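Long-range contacts in nucleoporin NUP82 (Saccharomyces cerevisiae, PDB 3PBP), which is a structural component of the nuclear pore complex, through which protein and mRNA move, and is represented here by its N-terminal domain: residues Ile151-Asp155 / Phe208-Ser214; Glu161-Asn167 / Arg277-Val281; Phe187-Gly191 / Gly310-Ile314; Phe255-Leu259 / Ile272-Tyr276. The protein carries 1 engineered substitution. One frame throughout, in Å; residues are numbered along the deposited sequence.

Contact 1: residues Ile151-Asp155 / Phe208-Ser214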
loop_
_atom_site.group_PDB
_atom_site.type_symbol
_atom_site.label_atom_id
_atom_site.label_comp_id
_atom_site.label_asym_id
_atom_site.label_seq_id
_atom_site.Cartn_x
_atom_site.Cartn_y
_atom_site.Cartn_z
ATOM N N ILE A 151 -5.809 4.083 -5.577
ATOM C CA ILE A 151 -6.298 2.927 -4.813
ATOM C C ILE A 151 -7.765 3.170 -4.471
ATOM O O ILE A 151 -8.108 4.159 -3.830
ATOM C CB ILE A 151 -5.474 2.725 -3.519
ATOM C CG1 ILE A 151 -3.992 2.528 -3.879
ATOM C CG2 ILE A 151 -6.004 1.519 -2.745
ATOM C CD1 ILE A 151 -3.041 2.629 -2.705
ATOM N N THR A 152 -8.631 2.260 -4.896
ATOM C CA THR A 152 -10.068 2.416 -4.676
ATOM C C THR A 152 -10.736 1.317 -3.841
ATOM O O THR A 152 -10.393 0.130 -3.944
ATOM C CB THR A 152 -10.801 2.484 -6.046
ATOM O OG1 THR A 152 -10.072 3.350 -6.927
ATOM C CG2 THR A 152 -12.225 2.997 -5.879
HETATM N N MSE A 153 -11.702 1.717 -3.024
HETATM C CA MSE A 153 -12.425 0.758 -2.210
HETATM C C MSE A 153 -13.879 0.700 -2.650
HETATM O O MSE A 153 -14.587 1.701 -2.636
HETATM C CB MSE A 153 -12.368 1.132 -0.733
HETATM C CG MSE A 153 -11.080 0.788 -0.025
HETATM SE SE MSE A 153 -11.235 1.164 1.884
HETATM C CE MSE A 153 -10.595 2.987 1.942
ATOM N N PHE A 154 -14.316 -0.486 -3.042
ATOM C CA PHE A 154 -15.688 -0.693 -3.487
ATOM C C PHE A 154 -16.460 -1.465 -2.418
ATOM O O PHE A 154 -15.936 -2.413 -1.818
ATOM C CB PHE A 154 -15.721 -1.518 -4.783
ATOM C CG PHE A 154 -15.204 -0.796 -5.994
ATOM C CD1 PHE A 154 -15.974 0.173 -6.628
ATOM C CD2 PHE A 154 -13.962 -1.118 -6.532
ATOM C CE1 PHE A 154 -15.520 0.800 -7.779
ATOM C CE2 PHE A 154 -13.499 -0.493 -7.689
ATOM C CZ PHE A 154 -14.277 0.466 -8.315
ATOM N N ASP A 155 -17.703 -1.062 -2.178
ATOM C CA ASP A 155 -18.525 -1.776 -1.234
ATOM C C ASP A 155 -19.377 -2.750 -2.045
ATOM O O ASP A 155 -20.399 -2.379 -2.622
ATOM C CB ASP A 155 -19.433 -0.840 -0.461
ATOM C CG ASP A 155 -20.152 -1.554 0.680
ATOM O OD1 ASP A 155 -20.564 -2.721 0.490
ATOM O OD2 ASP A 155 -20.310 -0.951 1.765
ATOM N N PHE A 208 -1.181 3.716 4.592
ATOM C CA PHE A 208 -2.458 4.368 4.829
ATOM C C PHE A 208 -2.921 3.877 6.209
ATOM O O PHE A 208 -3.164 2.686 6.411
ATOM C CB PHE A 208 -3.464 3.940 3.769
ATOM C CG PHE A 208 -3.236 4.552 2.438
ATOM C CD1 PHE A 208 -3.676 5.849 2.171
ATOM C CD2 PHE A 208 -2.600 3.834 1.435
ATOM C CE1 PHE A 208 -3.485 6.420 0.912
ATOM C CE2 PHE A 208 -2.400 4.387 0.172
ATOM C CZ PHE A 208 -2.847 5.688 -0.092
ATOM N N TYR A 209 -3.012 4.792 7.162
ATOM C CA TYR A 209 -3.445 4.446 8.506
ATOM C C TYR A 209 -4.348 5.572 8.986
ATOM O O TYR A 209 -3.880 6.687 9.221
ATOM C CB TYR A 209 -2.234 4.301 9.437
ATOM C CG TYR A 209 -2.600 3.823 10.830
ATOM C CD1 TYR A 209 -3.487 2.762 11.005
ATOM C CD2 TYR A 209 -2.065 4.430 11.976
ATOM C CE1 TYR A 209 -3.838 2.315 12.280
ATOM C CE2 TYR A 209 -2.409 3.987 13.256
ATOM C CZ TYR A 209 -3.297 2.928 13.401
ATOM O OH TYR A 209 -3.648 2.468 14.659
ATOM N N PRO A 210 -5.657 5.300 9.153
ATOM C CA PRO A 210 -6.345 4.022 8.938
ATOM C C PRO A 210 -6.824 3.805 7.495
ATOM O O PRO A 210 -7.057 4.760 6.766
ATOM C CB PRO A 210 -7.521 4.148 9.879
ATOM C CG PRO A 210 -7.960 5.585 9.563
ATOM C CD PRO A 210 -6.632 6.344 9.543
ATOM N N PHE A 211 -6.977 2.548 7.090
ATOM C CA PHE A 211 -7.491 2.236 5.753
ATOM C C PHE A 211 -8.708 1.370 6.061
ATOM O O PHE A 211 -8.636 0.142 6.051
ATOM C CB PHE A 211 -6.483 1.437 4.940
ATOM C CG PHE A 211 -6.822 1.355 3.486
ATOM C CD1 PHE A 211 -6.429 2.362 2.613
ATOM C CD2 PHE A 211 -7.511 0.265 2.982
ATOM C CE1 PHE A 211 -6.715 2.277 1.263
ATOM C CE2 PHE A 211 -7.802 0.173 1.636
ATOM C CZ PHE A 211 -7.402 1.179 0.774
ATOM N N LEU A 212 -9.828 2.023 6.321
ATOM C CA LEU A 212 -11.040 1.329 6.732
ATOM C C LEU A 212 -12.123 1.076 5.700
ATOM O O LEU A 212 -12.315 1.848 4.773
ATOM C CB LEU A 212 -11.648 2.099 7.907
ATOM C CG LEU A 212 -10.610 2.574 8.936
ATOM C CD1 LEU A 212 -11.149 3.748 9.724
ATOM C CD2 LEU A 212 -10.239 1.433 9.846
ATOM N N PRO A 213 -12.849 -0.040 5.858
ATOM C CA PRO A 213 -13.942 -0.407 4.948
ATOM C C PRO A 213 -15.170 0.365 5.465
ATOM O O PRO A 213 -15.031 1.166 6.384
ATOM C CB PRO A 213 -14.043 -1.920 5.145
ATOM C CG PRO A 213 -13.761 -2.070 6.584
ATOM C CD PRO A 213 -12.587 -1.126 6.823
ATOM N N SER A 214 -16.354 0.151 4.902
ATOM C CA SER A 214 -17.538 0.885 5.368
ATOM C C SER A 214 -18.111 0.273 6.647
ATOM O O SER A 214 -18.812 0.948 7.416
ATOM C CB SER A 214 -18.613 0.887 4.293
ATOM O OG SER A 214 -19.163 -0.415 4.176
#
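M153 and F211 reach toward each other across the contact, and the end of the selenomethionine closes over the aromatic ring. Its CE methyl sits above the middle of one face of F211, 3.9 Å from the centroid and 12° off the ring normal, a CH-pi contact. SE lies farther toward the rim, 3.6 Å from F211 CE2, which makes this a Met-aromatic pair; a long, flexible, polarisable side chain suits such a fit. With CG of F211 anti to the backbone N (chi1 -167°), the ring is carried toward the strand, where I151 CG2 meets F211 CZ at 3.8 Å. The other branch of I151 ends at F208, CD1 lying 3.4 Å from CE2. This end is tightly packed and buried, with C196, L194 and L166 closing around it. A serine in place of F211 would probably leave the M153 methyl without its ring and open a gap beside I151.

The far end is looser and polar. There D155, partly exposed, accepts a hydrogen bond of 2.7 Å at OD2 from S214 OG, met from above the carboxylate plane, while OD1 takes the backbone N of L157. Strand 151-155, third in its blade, thus turns I151, M153 and D155 toward a nearby loop, consistent with neighbouring blades of a beta-propeller, where a strand of one meets the connecting loop of the next.

Contact 2: residues Glu161-Asn167 / Arg277-Val281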
loop_
_atom_site.group_PDB
_atom_site.type_symbol
_atom_site.label_atom_id
_atom_site.label_comp_id
_atom_site.label_asym_id
_atom_site.label_seq_id
_atom_site.Cartn_x
_atom_site.Cartn_y
_atom_site.Cartn_z
ATOM N N GLU A 161 -23.434 3.504 -1.965
ATOM C CA GLU A 161 -22.090 3.842 -1.510
ATOM C C GLU A 161 -21.230 4.144 -2.728
ATOM O O GLU A 161 -20.944 3.250 -3.522
ATOM C CB GLU A 161 -21.484 2.665 -0.743
ATOM C CG GLU A 161 -22.046 2.479 0.656
ATOM C CD GLU A 161 -21.138 3.057 1.737
ATOM O OE1 GLU A 161 -20.610 4.178 1.554
ATOM O OE2 GLU A 161 -20.960 2.389 2.777
ATOM N N LYS A 162 -20.832 5.402 -2.889
ATOM C CA LYS A 162 -19.998 5.774 -4.023
ATOM C C LYS A 162 -18.588 5.346 -3.681
ATOM O O LYS A 162 -18.077 5.684 -2.616
ATOM C CB LYS A 162 -20.065 7.281 -4.256
ATOM C CG LYS A 162 -21.501 7.783 -4.278
ATOM C CD LYS A 162 -21.660 9.154 -4.931
ATOM C CE LYS A 162 -23.145 9.525 -5.031
ATOM N NZ LYS A 162 -23.382 10.684 -5.942
ATOM N N PRO A 163 -17.937 4.584 -4.576
ATOM C CA PRO A 163 -16.569 4.127 -4.305
ATOM C C PRO A 163 -15.650 5.219 -3.760
ATOM O O PRO A 163 -15.795 6.390 -4.100
ATOM C CB PRO A 163 -16.111 3.565 -5.660
ATOM C CG PRO A 163 -16.977 4.275 -6.652
ATOM C CD PRO A 163 -18.316 4.297 -5.967
ATOM N N ILE A 164 -14.722 4.837 -2.890
ATOM C CA ILE A 164 -13.798 5.799 -2.326
ATOM C C ILE A 164 -12.462 5.682 -3.032
ATOM O O ILE A 164 -11.917 4.586 -3.187
ATOM C CB ILE A 164 -13.617 5.577 -0.831
ATOM C CG1 ILE A 164 -14.974 5.712 -0.145
ATOM C CG2 ILE A 164 -12.602 6.583 -0.266
ATOM C CD1 ILE A 164 -14.882 5.868 1.331
ATOM N N VAL A 165 -11.945 6.820 -3.475
ATOM C CA VAL A 165 -10.688 6.822 -4.183
ATOM C C VAL A 165 -9.636 7.557 -3.391
ATOM O O VAL A 165 -9.789 8.739 -3.077
ATOM C CB VAL A 165 -10.833 7.476 -5.567
ATOM C CG1 VAL A 165 -9.496 7.477 -6.284
ATOM C CG2 VAL A 165 -11.868 6.721 -6.380
ATOM N N LEU A 166 -8.566 6.839 -3.070
ATOM C CA LEU A 166 -7.468 7.398 -2.314
ATOM C C LEU A 166 -6.276 7.496 -3.230
ATOM O O LEU A 166 -6.210 6.793 -4.241
ATOM C CB LEU A 166 -7.135 6.508 -1.117
ATOM C CG LEU A 166 -8.286 6.206 -0.155
ATOM C CD1 LEU A 166 -7.720 5.687 1.144
ATOM C CD2 LEU A 166 -9.095 7.458 0.120
ATOM N N ASN A 167 -5.333 8.358 -2.848
ATOM C CA ASN A 167 -4.104 8.623 -3.603
ATOM C C ASN A 167 -4.452 9.127 -5.009
ATOM O O ASN A 167 -3.906 8.662 -6.012
ATOM C CB ASN A 167 -3.207 7.366 -3.667
ATOM C CG ASN A 167 -1.740 7.704 -3.938
ATOM O OD1 ASN A 167 -1.175 8.611 -3.320
ATOM N ND2 ASN A 167 -1.119 6.971 -4.852
ATOM N N ARG A 277 -12.938 7.714 6.267
ATOM C CA ARG A 277 -12.266 6.801 5.359
ATOM C C ARG A 277 -11.319 7.455 4.365
ATOM O O ARG A 277 -10.555 6.757 3.682
ATOM C CB ARG A 277 -13.304 5.959 4.625
ATOM C CG ARG A 277 -14.208 5.206 5.572
ATOM C CD ARG A 277 -14.509 3.846 5.035
ATOM N NE ARG A 277 -15.634 3.852 4.112
ATOM C CZ ARG A 277 -15.682 3.111 3.015
ATOM N NH1 ARG A 277 -14.660 2.324 2.698
ATOM N NH2 ARG A 277 -16.765 3.126 2.254
ATOM N N LEU A 278 -11.367 8.784 4.274
ATOM C CA LEU A 278 -10.482 9.509 3.366
ATOM C C LEU A 278 -9.201 9.828 4.117
ATOM O O LEU A 278 -9.166 10.735 4.940
ATOM C CB LEU A 278 -11.148 10.800 2.890
ATOM C CG LEU A 278 -12.369 10.605 1.987
ATOM C CD1 LEU A 278 -13.096 11.927 1.799
ATOM C CD2 LEU A 278 -11.921 10.027 0.647
ATOM N N ALA A 279 -8.145 9.074 3.847
ATOM C CA ALA A 279 -6.896 9.300 4.543
ATOM C C ALA A 279 -5.740 9.470 3.576
ATOM O O ALA A 279 -5.676 8.801 2.544
ATOM C CB ALA A 279 -6.626 8.148 5.472
ATOM N N LYS A 280 -4.821 10.366 3.912
ATOM C CA LYS A 280 -3.671 10.594 3.062
ATOM C C LYS A 280 -2.492 9.731 3.479
ATOM O O LYS A 280 -2.243 9.517 4.673
ATOM C CB LYS A 280 -3.286 12.075 3.074
ATOM C CG LYS A 280 -4.236 12.935 2.280
ATOM C CD LYS A 280 -3.729 14.350 2.118
ATOM C CE LYS A 280 -4.676 15.163 1.232
ATOM N NZ LYS A 280 -4.229 16.578 1.009
ATOM N N VAL A 281 -1.771 9.238 2.478
ATOM C CA VAL A 281 -0.610 8.389 2.694
ATOM C C VAL A 281 0.453 8.978 3.594
ATOM O O VAL A 281 0.717 10.178 3.582
ATOM C CB VAL A 281 0.101 8.042 1.386
ATOM C CG1 VAL A 281 0.212 6.525 1.256
ATOM C CG2 VAL A 281 -0.629 8.657 0.215
#
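R277 presents one face of its guanidinium to I164, whose CD1 stands over the centre, 3.3 Å from CZ. At the edge, near the guanidinium plane, comes the carboxylate of E161: OE1 is 4.0 Å from NH2, beyond a salt bridge, and the two planes are 78° apart. The opposite charges can therefore attract only loosely, although R277 probably eases the closeness of E161 to D155. NH1 has a firmer partner, the backbone O of L212. R277 reaches this place through bends at chi2 and chi3 (-142° and -85°), which turn the flat group against the isoleucine.

Strand 164-166 is the outermost of a four-stranded antiparallel blade of the propeller, and 277-281 runs alongside it in nearly the same direction, held by side chains with no hydrogen bond across. L278 CD2 touches two strand residues, 3.6 Å from I164 CG2 and 3.9 Å from L166 CD2; branched aliphatic residues suit this meeting of methyls, although L278 itself is exposed. L166 CD1 comes 4.0 Å from A279 O.

Beyond the strand, N167 adopts the left-handed helical backbone conformation that asparagine tolerates well. Its OD1 lies 3.6 Å from V281 CG2, while ND2 is bonded to the backbone O atoms of D149 and V179.

Contact 3: residues Phe187-Gly191 / Gly310-Ile314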
loop_
_atom_site.group_PDB
_atom_site.type_symbol
_atom_site.label_atom_id
_atom_site.label_comp_id
_atom_site.label_asym_id
_atom_site.label_seq_id
_atom_site.Cartn_x
_atom_site.Cartn_y
_atom_site.Cartn_z
ATOM N N PHE A 187 -1.763 -5.681 3.335
ATOM C CA PHE A 187 -2.349 -5.234 4.580
ATOM C C PHE A 187 -1.519 -5.687 5.775
ATOM O O PHE A 187 -0.959 -6.780 5.795
ATOM C CB PHE A 187 -3.761 -5.790 4.730
ATOM C CG PHE A 187 -4.827 -4.921 4.139
ATOM C CD1 PHE A 187 -5.338 -3.838 4.850
ATOM C CD2 PHE A 187 -5.331 -5.186 2.864
ATOM C CE1 PHE A 187 -6.348 -3.015 4.295
ATOM C CE2 PHE A 187 -6.340 -4.367 2.304
ATOM C CZ PHE A 187 -6.847 -3.280 3.025
ATOM N N SER A 188 -1.442 -4.819 6.768
ATOM C CA SER A 188 -0.746 -5.137 7.986
ATOM C C SER A 188 -1.646 -6.130 8.706
ATOM O O SER A 188 -2.850 -6.161 8.466
ATOM C CB SER A 188 -0.593 -3.891 8.839
ATOM O OG SER A 188 -0.145 -4.253 10.127
ATOM N N LYS A 189 -1.086 -6.934 9.597
ATOM C CA LYS A 189 -1.903 -7.901 10.301
ATOM C C LYS A 189 -2.728 -7.224 11.394
ATOM O O LYS A 189 -3.484 -7.877 12.115
ATOM C CB LYS A 189 -1.020 -9.024 10.867
ATOM C CG LYS A 189 -0.404 -9.932 9.786
ATOM C CD LYS A 189 -1.464 -10.695 9.004
ATOM C CE LYS A 189 -0.920 -11.431 7.773
ATOM N NZ LYS A 189 -0.778 -10.553 6.552
ATOM N N ASP A 190 -2.586 -5.907 11.507
ATOM C CA ASP A 190 -3.356 -5.136 12.487
ATOM C C ASP A 190 -4.770 -4.976 11.900
ATOM O O ASP A 190 -5.752 -4.806 12.628
ATOM C CB ASP A 190 -2.713 -3.753 12.717
ATOM C CG ASP A 190 -3.001 -2.751 11.569
ATOM O OD1 ASP A 190 -3.039 -3.170 10.385
ATOM O OD2 ASP A 190 -3.172 -1.533 11.848
ATOM N N GLY A 191 -4.857 -5.029 10.573
ATOM C CA GLY A 191 -6.138 -4.911 9.905
ATOM C C GLY A 191 -6.554 -3.495 9.547
ATOM O O GLY A 191 -7.436 -3.313 8.694
ATOM N N GLY A 310 -0.833 -11.707 18.676
ATOM C CA GLY A 310 -1.118 -10.368 19.156
ATOM C C GLY A 310 -0.807 -9.311 18.119
ATOM O O GLY A 310 -0.326 -8.229 18.466
ATOM N N GLN A 311 -1.080 -9.625 16.852
ATOM C CA GLN A 311 -0.839 -8.704 15.740
ATOM C C GLN A 311 0.621 -8.336 15.498
ATOM O O GLN A 311 0.898 -7.393 14.755
ATOM C CB GLN A 311 -1.634 -7.418 15.923
ATOM C CG GLN A 311 -3.117 -7.581 15.800
ATOM C CD GLN A 311 -3.837 -6.264 15.967
ATOM O OE1 GLN A 311 -3.210 -5.231 16.228
ATOM N NE2 GLN A 311 -5.161 -6.287 15.817
ATOM N N ASN A 312 1.557 -9.055 16.119
ATOM C CA ASN A 312 2.969 -8.767 15.894
ATOM C C ASN A 312 3.375 -9.383 14.545
ATOM O O ASN A 312 3.153 -10.572 14.295
ATOM C CB ASN A 312 3.832 -9.311 17.044
ATOM C CG ASN A 312 3.756 -8.434 18.305
ATOM O OD1 ASN A 312 3.938 -7.211 18.253
ATOM N ND2 ASN A 312 3.496 -9.063 19.440
ATOM N N GLU A 313 3.964 -8.558 13.679
ATOM C CA GLU A 313 4.348 -8.990 12.337
ATOM C C GLU A 313 5.713 -8.544 11.828
ATOM O O GLU A 313 6.376 -7.675 12.403
ATOM C CB GLU A 313 3.318 -8.481 11.338
ATOM C CG GLU A 313 3.013 -7.016 11.570
ATOM C CD GLU A 313 2.319 -6.363 10.409
ATOM O OE1 GLU A 313 1.471 -7.020 9.781
ATOM O OE2 GLU A 313 2.614 -5.178 10.134
ATOM N N ILE A 314 6.095 -9.140 10.709
ATOM C CA ILE A 314 7.341 -8.835 10.054
ATOM C C ILE A 314 6.987 -8.444 8.634
ATOM O O ILE A 314 6.188 -9.114 7.979
ATOM C CB ILE A 314 8.280 -10.060 10.043
ATOM C CG1 ILE A 314 8.831 -10.295 11.445
ATOM C CG2 ILE A 314 9.439 -9.842 9.072
ATOM C CD1 ILE A 314 9.608 -11.562 11.544
#
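E313 reaches across to S188 and K189 at the start of a tight turn, and hydrogen bonding is the first element of the contact. S188 OG donates a weak bond of 2.9 Å to E313 OE2. The second carboxylate oxygen, OE1, faces the backbone N of K189 at 2.6 Å, but the exact position of OE1 is doubtful. CG of E313 stands between the backbone N and the carbonyl carbon (chi1 47°), and from there the chain runs out extended to place both oxygens at the turn.

Within 187-191 further bonds shape the turn itself. S188 OG accepts from the backbone N of D190 at 3.3 Å, an ST turn, and G191 N binds S188 O at 3.1 Å to close a type I beta turn. G191 has a positive phi, at which a side chain would collide with the carbonyl O of D190. D190 is held outside the contact, through OD2, by T193 OG1.

The rest is close approach without a defined bond. Q311 extends alongside the turn, its CG 3.7 Å from K189 O and its amide carbon CD 3.7 Å from D190 CA. An alanine at Q311 is likely to uncover the backbone of K189 and D190 on that side, leaving the turn with less to rest on.

A lysine suits this partly exposed edge of the contact: the end of K189 leads away to T304 O. A glutamate reaching a serine hydroxyl and a backbone N-H suggests a mainly polar contact, its bonds weak or uncertainly placed, with little apolar burial.

Contact 4: residues Phe255-Leu259 / Ile272-Tyr276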
loop_
_atom_site.group_PDB
_atom_site.type_symbol
_atom_site.label_atom_id
_atom_site.label_comp_id
_atom_site.label_asym_id
_atom_site.label_seq_id
_atom_site.Cartn_x
_atom_site.Cartn_y
_atom_site.Cartn_z
ATOM N N PHE A 255 -11.539 9.346 17.525
ATOM C CA PHE A 255 -12.091 8.382 16.587
ATOM C C PHE A 255 -12.250 6.994 17.210
ATOM O O PHE A 255 -13.334 6.404 17.168
ATOM C CB PHE A 255 -11.190 8.304 15.346
ATOM C CG PHE A 255 -11.561 7.205 14.395
ATOM C CD1 PHE A 255 -12.768 7.233 13.710
ATOM C CD2 PHE A 255 -10.709 6.130 14.195
ATOM C CE1 PHE A 255 -13.124 6.202 12.836
ATOM C CE2 PHE A 255 -11.059 5.088 13.318
ATOM C CZ PHE A 255 -12.268 5.130 12.640
ATOM N N VAL A 256 -11.180 6.473 17.802
ATOM C CA VAL A 256 -11.234 5.140 18.393
ATOM C C VAL A 256 -12.249 5.073 19.517
ATOM O O VAL A 256 -12.814 4.016 19.785
ATOM C CB VAL A 256 -9.845 4.685 18.912
ATOM C CG1 VAL A 256 -9.959 3.325 19.542
ATOM C CG2 VAL A 256 -8.854 4.615 17.760
ATOM N N SER A 257 -12.483 6.206 20.170
ATOM C CA SER A 257 -13.463 6.277 21.257
ATOM C C SER A 257 -14.867 6.203 20.681
ATOM O O SER A 257 -15.757 5.577 21.264
ATOM C CB SER A 257 -13.322 7.580 22.037
ATOM O OG SER A 257 -12.099 7.610 22.741
ATOM N N LYS A 258 -15.061 6.842 19.531
ATOM C CA LYS A 258 -16.352 6.841 18.884
ATOM C C LYS A 258 -16.628 5.435 18.371
ATOM O O LYS A 258 -17.771 4.982 18.364
ATOM C CB LYS A 258 -16.366 7.848 17.737
ATOM C CG LYS A 258 -17.748 8.334 17.385
ATOM C CD LYS A 258 -17.716 9.321 16.235
ATOM C CE LYS A 258 -19.117 9.878 15.943
ATOM N NZ LYS A 258 -19.165 10.782 14.742
ATOM N N LEU A 259 -15.584 4.737 17.935
ATOM C CA LEU A 259 -15.774 3.369 17.457
ATOM C C LEU A 259 -16.278 2.541 18.631
ATOM O O LEU A 259 -17.270 1.821 18.522
ATOM C CB LEU A 259 -14.460 2.773 16.946
ATOM C CG LEU A 259 -13.877 3.318 15.646
ATOM C CD1 LEU A 259 -12.611 2.554 15.315
ATOM C CD2 LEU A 259 -14.880 3.177 14.525
ATOM N N ILE A 272 -18.503 2.611 9.751
ATOM C CA ILE A 272 -17.553 3.699 9.613
ATOM C C ILE A 272 -17.972 4.673 8.531
ATOM O O ILE A 272 -18.024 4.323 7.355
ATOM C CB ILE A 272 -16.157 3.140 9.344
ATOM C CG1 ILE A 272 -15.717 2.336 10.580
ATOM C CG2 ILE A 272 -15.198 4.269 8.992
ATOM C CD1 ILE A 272 -14.313 1.834 10.548
ATOM N N GLN A 273 -18.268 5.900 8.952
ATOM C CA GLN A 273 -18.732 6.976 8.069
ATOM C C GLN A 273 -17.714 7.394 7.019
ATOM O O GLN A 273 -16.524 7.490 7.303
ATOM C CB GLN A 273 -19.121 8.182 8.920
ATOM C CG GLN A 273 -19.711 7.785 10.268
ATOM C CD GLN A 273 -20.174 8.976 11.094
ATOM O OE1 GLN A 273 -19.393 9.881 11.416
ATOM N NE2 GLN A 273 -21.454 8.979 11.446
ATOM N N LYS A 274 -18.194 7.661 5.807
ATOM C CA LYS A 274 -17.324 8.051 4.693
ATOM C C LYS A 274 -16.284 9.111 5.032
ATOM O O LYS A 274 -15.215 9.159 4.422
ATOM C CB LYS A 274 -18.169 8.523 3.493
ATOM C CG LYS A 274 -19.519 9.148 3.871
ATOM C CD LYS A 274 -20.261 9.680 2.643
ATOM C CE LYS A 274 -21.736 9.939 2.971
ATOM N NZ LYS A 274 -22.509 10.397 1.783
ATOM N N GLU A 275 -16.592 9.958 6.007
ATOM C CA GLU A 275 -15.673 11.024 6.396
ATOM C C GLU A 275 -14.350 10.501 6.943
ATOM O O GLU A 275 -13.289 11.025 6.602
ATOM C CB GLU A 275 -16.325 11.944 7.434
ATOM C CG GLU A 275 -17.607 12.630 6.950
ATOM C CD GLU A 275 -18.866 11.777 7.142
ATOM O OE1 GLU A 275 -19.231 11.516 8.309
ATOM O OE2 GLU A 275 -19.491 11.372 6.131
ATOM N N TYR A 276 -14.417 9.461 7.776
ATOM C CA TYR A 276 -13.224 8.870 8.389
ATOM C C TYR A 276 -12.452 7.927 7.482
ATOM O O TYR A 276 -11.421 7.401 7.878
ATOM C CB TYR A 276 -13.598 8.101 9.654
ATOM C CG TYR A 276 -14.371 8.909 10.661
ATOM C CD1 TYR A 276 -15.757 9.011 10.584
ATOM C CD2 TYR A 276 -13.717 9.579 11.692
ATOM C CE1 TYR A 276 -16.470 9.760 11.514
ATOM C CE2 TYR A 276 -14.422 10.329 12.627
ATOM C CZ TYR A 276 -15.795 10.417 12.534
ATOM O OH TYR A 276 -16.486 11.167 13.457
#
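Helix 243-262, which belongs to a helical insertion among the propeller strands, lays F255, K258 and L259 on one face against the loop 272-276. The spacing of three and four residues brings this trio to the same side. The rings of F255 and Y276 lie nearly parallel but displaced, with little overlap: their planes are 29° apart and the centroids 5.1 Å. The closest carbons are F255 CD1 and Y276 CD2, at 3.2 Å. F255 is also met at its edge by I272 CD1, 4.4 Å from CZ, and L259 CG lies over one face toward the rim. L259 CD2 touches I272 CG1 at 4.1 Å, so aliphatic and aromatic residues share the buried side.

On the exposed side K258 stretches out fully. With CG anti to the backbone N (chi1 -156°), its chain carries NZ to the edge of the Y276 ring, where it donates to OH at 3.0 Å; a weak bond of 3.5 Å runs to Q273 OE1. Lysine suits this exposed position, since its long chain lets the amine reach both oxygens.

V256 turns instead toward helix 220-235. Apolar residues inward and a lysine at the border are consistent with an amphipathic helix packed against a loop.

In the fold
Contacts 1 and 2 are the closest pair, their centres 6 Å apart, because strands 151-155 and 164-166 are neighbours in one blade, joined by backbone bonds such as I151 O to L166 N. Contact 4 adjoins both: its centre is 13 Å from that of contact 1, with S214 O bonded to I272 N and L212 packed on F255, and 14 Å from that of contact 2, where I272 touches R277. Contact 3 lies farther off, 17 Å from contact 1 between centres, yet F187 still packs on F211. Contacts 2 and 3 stay about 9 Å apart at their nearest atoms. All four fall within the part that interacts with NUP116.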